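Local atomic coordinates of gamma-glutamyltranspeptidase (Streptomyces lincolnensis, PDB entry 6J3A), a protein that probably cleaves or transfers gamma-glutamyl or related groups, as a gamma-glutamyltranspeptidase homologue of the N-terminal nucleophile (Ntn) hydrolase superfamily. Residues T458-T463 with R477-T482; R316-G321 with R360-S365; L118-G123 with Q208-R213. One frame throughout, in Å; residues are numbered along the deposited sequence.

Contact 1: T458-T463 with R477-T482; sequences TRLQMT and RRPRTT
With chi1 at -161°, Arg459 has CG anti to its backbone N, which puts that carbon 3.6 Å from CG of Pro479; a bend at chi2 (64°) then leaves CD 3.6 Å from OG1 of Thr481. Met462 instead keeps CG beside its backbone N (chi1 -51°) and is extended beyond it, crossing the Thr482 side chain at about a right angle with CE 3.6 Å from Thr482 OG1. Both segments belong to one long connection between strands 454-455 and 486-490 of this Ntn-type fold: a 3-10 turn, residues 459-462, packs on the irregular segment 477-482. No hydrogen bond crosses directly between them, and the 368 Å² buried is mainly van der Waals contact.

Pro479 packs across the turn, touching Arg459 at its start and Thr463 just after its end. Pro479 CB is 3.5 Å from the carbonyl oxygen of Arg459 and also 3.6 Å from CG2 of Thr463, while CD2 of Leu460 makes a more distant apolar contact with the ring CG.

Asn471 ties the segments indirectly, its side chain bonding both Met462 O and Arg480 N. The Arg459 guanidinium is held by a salt bridge to Glu60 and a hydrogen bond to Ser439, whereas Thr481 OG1 bonds Gln78. Arg459 NH1 does lie 3.4 Å from Thr482 OG1, but the angle is too poor for a bond. Thr463 is fixed from within its own segment: its OG1 donates to Leu460 O at 2.6 Å, an oxygen that also accepts from Thr463 N.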
loop_
_atom_site.group_PDB
_atom_site.type_symbol
_atom_site.label_atom_id
_atom_site.label_comp_id
_atom_site.label_asym_id
_atom_site.label_seq_id
_atom_site.Cartn_x
_atom_site.Cartn_y
_atom_site.Cartn_z
ATOM N N THR A 458 -29.867 0.779 10.778
ATOM C CA THR A 458 -31.051 0.562 9.949
ATOM C C THR A 458 -31.175 -0.884 9.446
ATOM O O THR A 458 -31.687 -1.117 8.342
ATOM C CB THR A 458 -31.019 1.484 8.720
ATOM O OG1 THR A 458 -29.816 1.247 7.978
ATOM C CG2 THR A 458 -31.100 2.962 9.136
ATOM N N ARG A 459 -30.728 -1.853 10.249
ATOM C CA ARG A 459 -30.615 -3.240 9.760
ATOM C C ARG A 459 -31.944 -3.990 9.727
ATOM O O ARG A 459 -32.102 -4.920 8.935
ATOM C CB ARG A 459 -29.577 -4.030 10.555
ATOM C CG ARG A 459 -29.044 -5.303 9.881
ATOM C CD ARG A 459 -28.278 -5.062 8.588
ATOM N NE ARG A 459 -27.162 -4.142 8.782
ATOM C CZ ARG A 459 -26.308 -3.750 7.845
ATOM N NH1 ARG A 459 -26.415 -4.189 6.596
ATOM N NH2 ARG A 459 -25.340 -2.894 8.161
ATOM N N LEU A 460 -32.912 -3.576 10.545
ATOM C CA LEU A 460 -34.267 -4.162 10.477
ATOM C C LEU A 460 -34.933 -3.998 9.112
ATOM O O LEU A 460 -35.913 -4.678 8.822
ATOM C CB LEU A 460 -35.184 -3.609 11.574
ATOM C CG LEU A 460 -34.688 -3.815 13.007
ATOM C CD1 LEU A 460 -35.667 -3.242 14.015
ATOM C CD2 LEU A 460 -34.472 -5.284 13.301
ATOM N N GLN A 461 -34.389 -3.124 8.269
ATOM C CA GLN A 461 -34.869 -2.978 6.897
ATOM C C GLN A 461 -34.850 -4.256 6.076
ATOM O O GLN A 461 -35.573 -4.364 5.093
ATOM C CB GLN A 461 -34.116 -1.863 6.167
ATOM C CG GLN A 461 -32.783 -2.239 5.556
ATOM C CD GLN A 461 -32.170 -1.064 4.837
ATOM O OE1 GLN A 461 -32.506 -0.784 3.681
ATOM N NE2 GLN A 461 -31.283 -0.350 5.519
ATOM N N MET A 462 -34.013 -5.207 6.481
ATOM C CA MET A 462 -33.836 -6.465 5.773
ATOM C C MET A 462 -34.832 -7.566 6.144
ATOM O O MET A 462 -34.920 -8.575 5.443
ATOM C CB MET A 462 -32.405 -6.948 5.995
ATOM C CG MET A 462 -31.367 -5.874 5.676
ATOM S SD MET A 462 -29.728 -6.529 5.347
ATOM C CE MET A 462 -28.985 -5.090 4.610
ATOM N N THR A 463 -35.590 -7.367 7.218
ATOM C CA THR A 463 -36.668 -8.280 7.594
ATOM C C THR A 463 -37.887 -8.053 6.710
ATOM O O THR A 463 -37.928 -7.123 5.903
ATOM C CB THR A 463 -37.114 -8.044 9.040
ATOM O OG1 THR A 463 -37.588 -6.700 9.167
ATOM C CG2 THR A 463 -35.974 -8.271 10.006
ATOM N N ARG A 477 -34.955 -11.116 17.849
ATOM C CA ARG A 477 -34.338 -11.866 16.763
ATOM C C ARG A 477 -33.548 -10.964 15.834
ATOM O O ARG A 477 -33.931 -9.819 15.597
ATOM C CB ARG A 477 -35.428 -12.578 15.976
ATOM C CG ARG A 477 -35.632 -14.019 16.382
ATOM C CD ARG A 477 -35.624 -14.253 17.875
ATOM N NE ARG A 477 -36.349 -15.473 18.191
ATOM C CZ ARG A 477 -35.839 -16.599 18.697
ATOM N NH1 ARG A 477 -36.668 -17.617 18.904
ATOM N NH2 ARG A 477 -34.542 -16.742 18.997
ATOM N N ARG A 478 -32.445 -11.494 15.302
ATOM C CA ARG A 478 -31.612 -10.730 14.377
ATOM C C ARG A 478 -32.291 -10.637 13.036
ATOM O O ARG A 478 -32.900 -11.601 12.589
ATOM C CB ARG A 478 -30.256 -11.371 14.111
ATOM C CG ARG A 478 -29.355 -11.532 15.319
ATOM C CD ARG A 478 -29.470 -12.939 15.842
ATOM N NE ARG A 478 -28.190 -13.562 16.109
ATOM C CZ ARG A 478 -27.972 -14.879 16.118
ATOM N NH1 ARG A 478 -26.759 -15.327 16.375
ATOM N NH2 ARG A 478 -28.936 -15.759 15.858
ATOM N N PRO A 479 -32.151 -9.491 12.366
ATOM C CA PRO A 479 -32.532 -9.509 10.967
ATOM C C PRO A 479 -31.531 -10.339 10.167
ATOM O O PRO A 479 -30.391 -10.584 10.608
ATOM C CB PRO A 479 -32.447 -8.037 10.564
ATOM C CG PRO A 479 -31.410 -7.470 11.462
ATOM C CD PRO A 479 -31.504 -8.225 12.752
ATOM N N ARG A 480 -31.967 -10.757 8.993
ATOM C CA ARG A 480 -31.116 -11.498 8.091
ATOM C C ARG A 480 -30.094 -10.544 7.480
ATOM O O ARG A 480 -30.407 -9.791 6.561
ATOM C CB ARG A 480 -31.962 -12.170 7.024
ATOM C CG ARG A 480 -31.266 -13.304 6.314
ATOM C CD ARG A 480 -30.999 -12.927 4.884
ATOM N NE ARG A 480 -32.214 -12.976 4.079
ATOM C CZ ARG A 480 -32.485 -12.190 3.036
ATOM N NH1 ARG A 480 -33.631 -12.364 2.385
ATOM N NH2 ARG A 480 -31.645 -11.221 2.645
ATOM N N THR A 481 -28.867 -10.595 7.994
ATOM C CA THR A 481 -27.868 -9.535 7.761
ATOM C C THR A 481 -26.927 -9.874 6.598
ATOM O O THR A 481 -26.547 -11.042 6.423
ATOM C CB THR A 481 -27.094 -9.216 9.067
ATOM O OG1 THR A 481 -26.327 -8.021 8.903
ATOM C CG2 THR A 481 -26.182 -10.352 9.513
ATOM N N THR A 482 -26.578 -8.862 5.796
ATOM C CA THR A 482 -25.671 -9.055 4.642
ATOM C C THR A 482 -24.192 -9.222 5.029
ATOM O O THR A 482 -23.389 -9.697 4.227
ATOM C CB THR A 482 -25.777 -7.914 3.615
ATOM O OG1 THR A 482 -25.743 -6.651 4.290
ATOM C CG2 THR A 482 -27.060 -8.048 2.817
#

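Contact 2: R316-G321 with R360-S365; sequences REAWYG and RTARLS
Trp319 and Ala318, at the end of helix 299-319, meet the extended segment 360-365 chiefly through van der Waals contacts. The far end of the indole carries most of them: CH2 comes within 3.4 Å of the backbone carbonyl oxygen of Thr361, and the carbon contacts are CH2 to Arg360 CB at 3.7 Å and CZ2 to Ala362 CA at 3.6 Å, all obliquely to the ring. Ala318 CB meets Ala362 CB at 4.2 Å, and Leu364 CD2 rests at a similar distance from Ala318 and from Glu317 CG. Replacing Trp319 by an alanine would probably open a gap beside Ala362 and Arg360 and leave Gly355 O, which accepts from the indole NE1, without that donor.

Polar contact across the two segments is made by water. One water lies 2.9 Å from Glu317 O and 3.0 Å from Arg363 O. A second donates to Glu317 OE2 and accepts from Ser365 N at 2.6 Å; the same carboxylate has further partners in Trp464 (OE2) and Arg480 (OE1).

With a small alanine between the tryptophan and glutamate contacts, and no direct hydrogen bond, this is a helix C-terminal end packed against an irregular extended loop, bridged by water at the partly exposed margin of the fold.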
loop_
_atom_site.group_PDB
_atom_site.type_symbol
_atom_site.label_atom_id
_atom_site.label_comp_id
_atom_site.label_asym_id
_atom_site.label_seq_id
_atom_site.Cartn_x
_atom_site.Cartn_y
_atom_site.Cartn_z
ATOM N N ARG A 316 -31.281 -18.761 0.095
ATOM C CA ARG A 316 -31.084 -17.700 1.090
ATOM C C ARG A 316 -32.393 -16.970 1.439
ATOM O O ARG A 316 -32.743 -16.815 2.610
ATOM C CB ARG A 316 -30.053 -16.696 0.600
ATOM C CG ARG A 316 -29.708 -15.621 1.622
ATOM C CD ARG A 316 -28.980 -14.447 0.999
ATOM N NE ARG A 316 -29.896 -13.471 0.401
ATOM C CZ ARG A 316 -29.566 -12.237 0.021
ATOM N NH1 ARG A 316 -30.488 -11.439 -0.510
ATOM N NH2 ARG A 316 -28.330 -11.779 0.183
ATOM N N GLU A 317 -33.098 -16.529 0.405
ATOM C CA GLU A 317 -34.362 -15.813 0.568
ATOM C C GLU A 317 -35.462 -16.661 1.205
ATOM O O GLU A 317 -36.190 -16.198 2.089
ATOM C CB GLU A 317 -34.861 -15.313 -0.790
ATOM C CG GLU A 317 -36.059 -14.375 -0.697
ATOM C CD GLU A 317 -35.795 -13.206 0.231
ATOM O OE1 GLU A 317 -34.749 -12.546 0.066
ATOM O OE2 GLU A 317 -36.604 -12.965 1.144
ATOM N N ALA A 318 -35.592 -17.885 0.714
ATOM C CA ALA A 318 -36.594 -18.835 1.206
ATOM C C ALA A 318 -36.345 -19.321 2.626
ATOM O O ALA A 318 -37.285 -19.436 3.405
ATOM C CB ALA A 318 -36.681 -20.031 0.270
ATOM N N TRP A 319 -35.090 -19.611 2.951
ATOM C CA TRP A 319 -34.760 -20.372 4.158
ATOM C C TRP A 319 -34.013 -19.615 5.255
ATOM O O TRP A 319 -34.099 -20.010 6.420
ATOM C CB TRP A 319 -34.005 -21.656 3.771
ATOM C CG TRP A 319 -34.820 -22.511 2.834
ATOM C CD1 TRP A 319 -34.571 -22.766 1.516
ATOM C CD2 TRP A 319 -36.044 -23.169 3.145
ATOM N NE1 TRP A 319 -35.555 -23.563 0.992
ATOM C CE2 TRP A 319 -36.479 -23.818 1.970
ATOM C CE3 TRP A 319 -36.819 -23.279 4.313
ATOM C CZ2 TRP A 319 -37.655 -24.571 1.926
ATOM C CZ3 TRP A 319 -37.987 -24.015 4.273
ATOM C CH2 TRP A 319 -38.394 -24.658 3.084
ATOM N N TYR A 320 -33.301 -18.536 4.916
ATOM C CA TYR A 320 -32.403 -17.893 5.902
ATOM C C TYR A 320 -33.135 -16.883 6.753
ATOM O O TYR A 320 -34.117 -16.271 6.328
ATOM C CB TYR A 320 -31.199 -17.201 5.264
ATOM C CG TYR A 320 -30.168 -18.096 4.600
ATOM C CD1 TYR A 320 -30.503 -19.342 4.047
ATOM C CD2 TYR A 320 -28.847 -17.661 4.466
ATOM C CE1 TYR A 320 -29.555 -20.122 3.405
ATOM C CE2 TYR A 320 -27.895 -18.439 3.822
ATOM C CZ TYR A 320 -28.255 -19.667 3.290
ATOM O OH TYR A 320 -27.315 -20.447 2.655
ATOM N N GLY A 321 -32.610 -16.698 7.956
ATOM C CA GLY A 321 -33.196 -15.786 8.923
ATOM C C GLY A 321 -32.926 -16.246 10.337
ATOM O O GLY A 321 -32.183 -17.203 10.562
ATOM N N ARG A 360 -39.242 -30.084 2.471
ATOM C CA ARG A 360 -39.964 -28.900 2.957
ATOM C C ARG A 360 -40.342 -27.980 1.796
ATOM O O ARG A 360 -39.555 -27.799 0.868
ATOM C CB ARG A 360 -39.138 -28.133 3.992
ATOM C CG ARG A 360 -39.094 -28.792 5.362
ATOM C CD ARG A 360 -38.471 -27.875 6.421
ATOM N NE ARG A 360 -37.660 -28.628 7.381
ATOM C CZ ARG A 360 -36.508 -29.245 7.093
ATOM N NH1 ARG A 360 -35.859 -29.907 8.040
ATOM N NH2 ARG A 360 -35.995 -29.218 5.863
ATOM N N THR A 361 -41.558 -27.438 1.844
ATOM C CA THR A 361 -42.056 -26.533 0.812
ATOM C C THR A 361 -41.571 -25.131 1.144
ATOM O O THR A 361 -41.695 -24.675 2.288
ATOM C CB THR A 361 -43.596 -26.512 0.737
ATOM O OG1 THR A 361 -44.101 -27.853 0.730
ATOM C CG2 THR A 361 -44.073 -25.780 -0.531
ATOM N N ALA A 362 -41.035 -24.458 0.131
ATOM C CA ALA A 362 -40.491 -23.118 0.271
ATOM C C ALA A 362 -41.618 -22.093 0.363
ATOM O O ALA A 362 -42.487 -22.035 -0.520
ATOM C CB ALA A 362 -39.594 -22.805 -0.914
ATOM N N ARG A 363 -41.606 -21.301 1.434
ATOM C CA ARG A 363 -42.550 -20.197 1.588
ATOM C C ARG A 363 -41.821 -18.865 1.498
ATOM O O ARG A 363 -40.908 -18.573 2.280
ATOM C CB ARG A 363 -43.354 -20.273 2.890
ATOM C CG ARG A 363 -44.802 -19.809 2.692
ATOM C CD ARG A 363 -45.343 -18.929 3.807
ATOM N NE ARG A 363 -45.678 -19.704 4.998
ATOM C CZ ARG A 363 -46.361 -19.238 6.043
ATOM N NH1 ARG A 363 -46.603 -20.047 7.074
ATOM N NH2 ARG A 363 -46.810 -17.977 6.071
ATOM N N LEU A 364 -42.262 -18.060 0.541
ATOM C CA LEU A 364 -41.595 -16.830 0.166
ATOM C C LEU A 364 -42.421 -15.643 0.638
ATOM O O LEU A 364 -43.639 -15.742 0.811
ATOM C CB LEU A 364 -41.435 -16.778 -1.358
ATOM C CG LEU A 364 -40.360 -17.656 -2.006
ATOM C CD1 LEU A 364 -40.561 -17.724 -3.520
ATOM C CD2 LEU A 364 -38.968 -17.129 -1.671
ATOM N N SER A 365 -41.750 -14.517 0.842
ATOM C CA SER A 365 -42.435 -13.243 1.092
ATOM C C SER A 365 -43.274 -12.831 -0.113
ATOM O O SER A 365 -42.923 -13.114 -1.263
ATOM C CB SER A 365 -41.436 -12.126 1.435
ATOM O OG SER A 365 -41.776 -10.895 0.817
HETATM O O HOH W 1 -38.859 -16.667 3.224
HETATM O O HOH W 2 -39.180 -14.522 0.492
#

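Contact 3: L118-G123 with Q208-R213; sequences LLRDHG and QIEAAR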
loop_
_atom_site.group_PDB
_atom_site.type_symbol
_atom_site.label_atom_id
_atom_site.label_comp_id
_atom_site.label_asym_id
_atom_site.label_seq_id
_atom_site.Cartn_x
_atom_site.Cartn_y
_atom_site.Cartn_z
ATOM N N LEU A 118 -14.490 -8.964 22.368
ATOM C CA LEU A 118 -13.243 -9.344 21.717
ATOM C C LEU A 118 -12.034 -8.865 22.513
ATOM O O LEU A 118 -11.159 -9.650 22.862
ATOM C CB LEU A 118 -13.192 -8.801 20.290
ATOM C CG LEU A 118 -12.095 -9.422 19.412
ATOM C CD1 LEU A 118 -12.338 -10.894 19.106
ATOM C CD2 LEU A 118 -11.980 -8.651 18.113
ATOM N N LEU A 119 -12.014 -7.578 22.815
ATOM C CA LEU A 119 -10.947 -7.000 23.613
ATOM C C LEU A 119 -10.797 -7.703 24.967
ATOM O O LEU A 119 -9.695 -8.012 25.385
ATOM C CB LEU A 119 -11.183 -5.495 23.811
ATOM C CG LEU A 119 -9.996 -4.626 24.252
ATOM C CD1 LEU A 119 -8.824 -4.726 23.284
ATOM C CD2 LEU A 119 -10.414 -3.171 24.388
ATOM N N ARG A 120 -11.907 -7.987 25.626
ATOM C CA ARG A 120 -11.875 -8.555 26.972
ATOM C C ARG A 120 -11.360 -9.990 26.993
ATOM O O ARG A 120 -10.554 -10.349 27.858
ATOM C CB ARG A 120 -13.268 -8.504 27.595
ATOM C CG ARG A 120 -13.302 -8.879 29.072
ATOM C CD ARG A 120 -14.699 -9.220 29.541
ATOM N NE ARG A 120 -15.240 -10.382 28.831
ATOM C CZ ARG A 120 -16.356 -11.034 29.151
ATOM N NH1 ARG A 120 -17.102 -10.666 30.190
ATOM N NH2 ARG A 120 -16.730 -12.078 28.416
ATOM N N ASP A 121 -11.848 -10.801 26.056
ATOM C CA ASP A 121 -11.532 -12.235 26.008
ATOM C C ASP A 121 -10.222 -12.555 25.285
ATOM O O ASP A 121 -9.446 -13.381 25.766
ATOM C CB ASP A 121 -12.688 -13.025 25.367
ATOM C CG ASP A 121 -13.936 -13.067 26.242
ATOM O OD1 ASP A 121 -13.905 -12.582 27.388
ATOM O OD2 ASP A 121 -14.964 -13.596 25.784
ATOM N N HIS A 122 -9.978 -11.905 24.148
ATOM C CA HIS A 122 -8.836 -12.249 23.277
ATOM C C HIS A 122 -7.751 -11.183 23.100
ATOM O O HIS A 122 -6.710 -11.459 22.508
ATOM C CB HIS A 122 -9.372 -12.670 21.915
ATOM C CG HIS A 122 -10.331 -13.811 21.991
ATOM N ND1 HIS A 122 -9.919 -15.124 21.975
ATOM C CD2 HIS A 122 -11.677 -13.839 22.130
ATOM C CE1 HIS A 122 -10.973 -15.914 22.081
ATOM N NE2 HIS A 122 -12.052 -15.159 22.175
ATOM N N GLY A 123 -7.984 -9.984 23.619
ATOM C CA GLY A 123 -7.006 -8.914 23.558
ATOM C C GLY A 123 -6.117 -8.869 24.789
ATOM O O GLY A 123 -6.350 -9.573 25.774
ATOM N N GLN A 208 -12.449 -2.762 33.262
ATOM C CA GLN A 208 -12.634 -1.488 32.559
ATOM C C GLN A 208 -13.489 -1.664 31.324
ATOM O O GLN A 208 -14.367 -0.843 31.045
ATOM C CB GLN A 208 -11.289 -0.900 32.134
ATOM C CG GLN A 208 -10.387 -0.511 33.293
ATOM C CD GLN A 208 -9.128 0.216 32.860
ATOM O OE1 GLN A 208 -8.441 -0.196 31.925
ATOM N NE2 GLN A 208 -8.816 1.301 33.549
ATOM N N ILE A 209 -13.206 -2.733 30.585
ATOM C CA ILE A 209 -13.966 -3.100 29.396
ATOM C C ILE A 209 -15.395 -3.490 29.778
ATOM O O ILE A 209 -16.346 -3.067 29.135
ATOM C CB ILE A 209 -13.248 -4.227 28.613
ATOM C CG1 ILE A 209 -11.956 -3.688 27.985
ATOM C CG2 ILE A 209 -14.116 -4.785 27.500
ATOM C CD1 ILE A 209 -10.903 -4.746 27.740
ATOM N N GLU A 210 -15.535 -4.285 30.833
ATOM C CA GLU A 210 -16.850 -4.700 31.334
ATOM C C GLU A 210 -17.685 -3.508 31.822
ATOM O O GLU A 210 -18.892 -3.449 31.568
ATOM C CB GLU A 210 -16.685 -5.735 32.454
ATOM C CG GLU A 210 -17.939 -6.542 32.763
ATOM C CD GLU A 210 -18.373 -7.439 31.618
ATOM O OE1 GLU A 210 -17.515 -8.134 31.030
ATOM O OE2 GLU A 210 -19.584 -7.453 31.306
ATOM N N ALA A 211 -17.042 -2.567 32.516
ATOM C CA ALA A 211 -17.695 -1.301 32.915
ATOM C C ALA A 211 -18.121 -0.472 31.708
ATOM O O ALA A 211 -19.199 0.120 31.713
ATOM C CB ALA A 211 -16.784 -0.480 33.806
ATOM N N ALA A 212 -17.272 -0.435 30.683
ATOM C CA ALA A 212 -17.597 0.215 29.408
ATOM C C ALA A 212 -18.790 -0.424 28.692
ATOM O O ALA A 212 -19.573 0.270 28.040
ATOM C CB ALA A 212 -16.388 0.209 28.493
ATOM N N ARG A 213 -18.915 -1.743 28.797
ATOM C CA ARG A 213 -20.065 -2.441 28.230
ATOM C C ARG A 213 -21.360 -1.937 28.866
ATOM O O ARG A 213 -22.354 -1.747 28.178
ATOM C CB ARG A 213 -19.949 -3.946 28.429
ATOM C CG ARG A 213 -18.761 -4.585 27.736
ATOM C CD ARG A 213 -18.722 -6.065 28.043
ATOM N NE ARG A 213 -19.792 -6.776 27.351
ATOM C CZ ARG A 213 -20.196 -8.012 27.629
ATOM N NH1 ARG A 213 -19.636 -8.718 28.613
ATOM N NH2 ARG A 213 -21.182 -8.552 26.920
#
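Arg120 and Glu210 join two helices by a salt bridge in which their side chains cross at a slant. NH1 of Arg120 lies 2.7 Å from Glu210 OE1, reaching it on the syn side, though the guanidinium and carboxylate planes are turned 41° apart and neither group lies squarely in the plane of the other. A bend at chi2 turns CD of Glu210, and one at chi3 turns NE of Arg120.

Arg213 approaches Arg120 quite differently. Its NH1 stands over one face of the Arg120 guanidinium, 3.6 Å from Arg120 NH1, and the two planes are nearly perpendicular at 79°. Such closeness of like charges would probably be costly without the shared anion: Arg213 NH1 is 3.0 Å from Glu210 OE2 in a salt bridge and also donates weakly to OE1, the oxygen that Arg120 uses. On the other flank, Asp121 OD1 takes Arg120 NE at 3.0 Å, met from above the carboxylate plane. Arg120, Asp121, Glu210 and Arg213 thus make one salt-bridge network with alternating charge.

Beside this polar part lies an apolar one. Leu119 and Ile209 cross at about a right angle, CD1 of the isoleucine pressing on Leu119 CG at 3.6 Å, and Ile209 CG2 packs against the aliphatic Arg120 CB at 3.8 Å. The helix segments 118-122 and 208-213 run roughly antiparallel, 153° apart in direction, with axes 9.8 Å apart at closest.

Asp113, from the same helix as Arg120, takes Arg213 NE, and Tyr257 on strand 256-265 bonds Asp121 OD2. Helix 186-200 packs on Ala211 and Ala212, while helix 36-50 touches Leu118 and Leu119, so the pair lies among helices beside a strand of the fold.

How the contacts relate
Contact 1 is the deepest, its centre about 12 Å from the centre of the chain with every touching residue buried; the centres of contacts 2 and 3 are each about 22 Å from it. Contact 3 is nevertheless buried, whereas contact 2 is partly exposed. Contacts 1 and 2 are joined directly by a salt bridge, Arg480 NH1 to Glu317 OE1 at 2.6 Å, so the loop 477-482 is tied to helix 299-319. Contact 3 stands apart, its nearest atoms about 14 Å from contact 1. Chemistry follows place: a 3-10 turn against a loop through a proline and aliphatic stems, helix end against loop through an indole and waters, and helix against helix through a charge network beside a leucine-isoleucine contact.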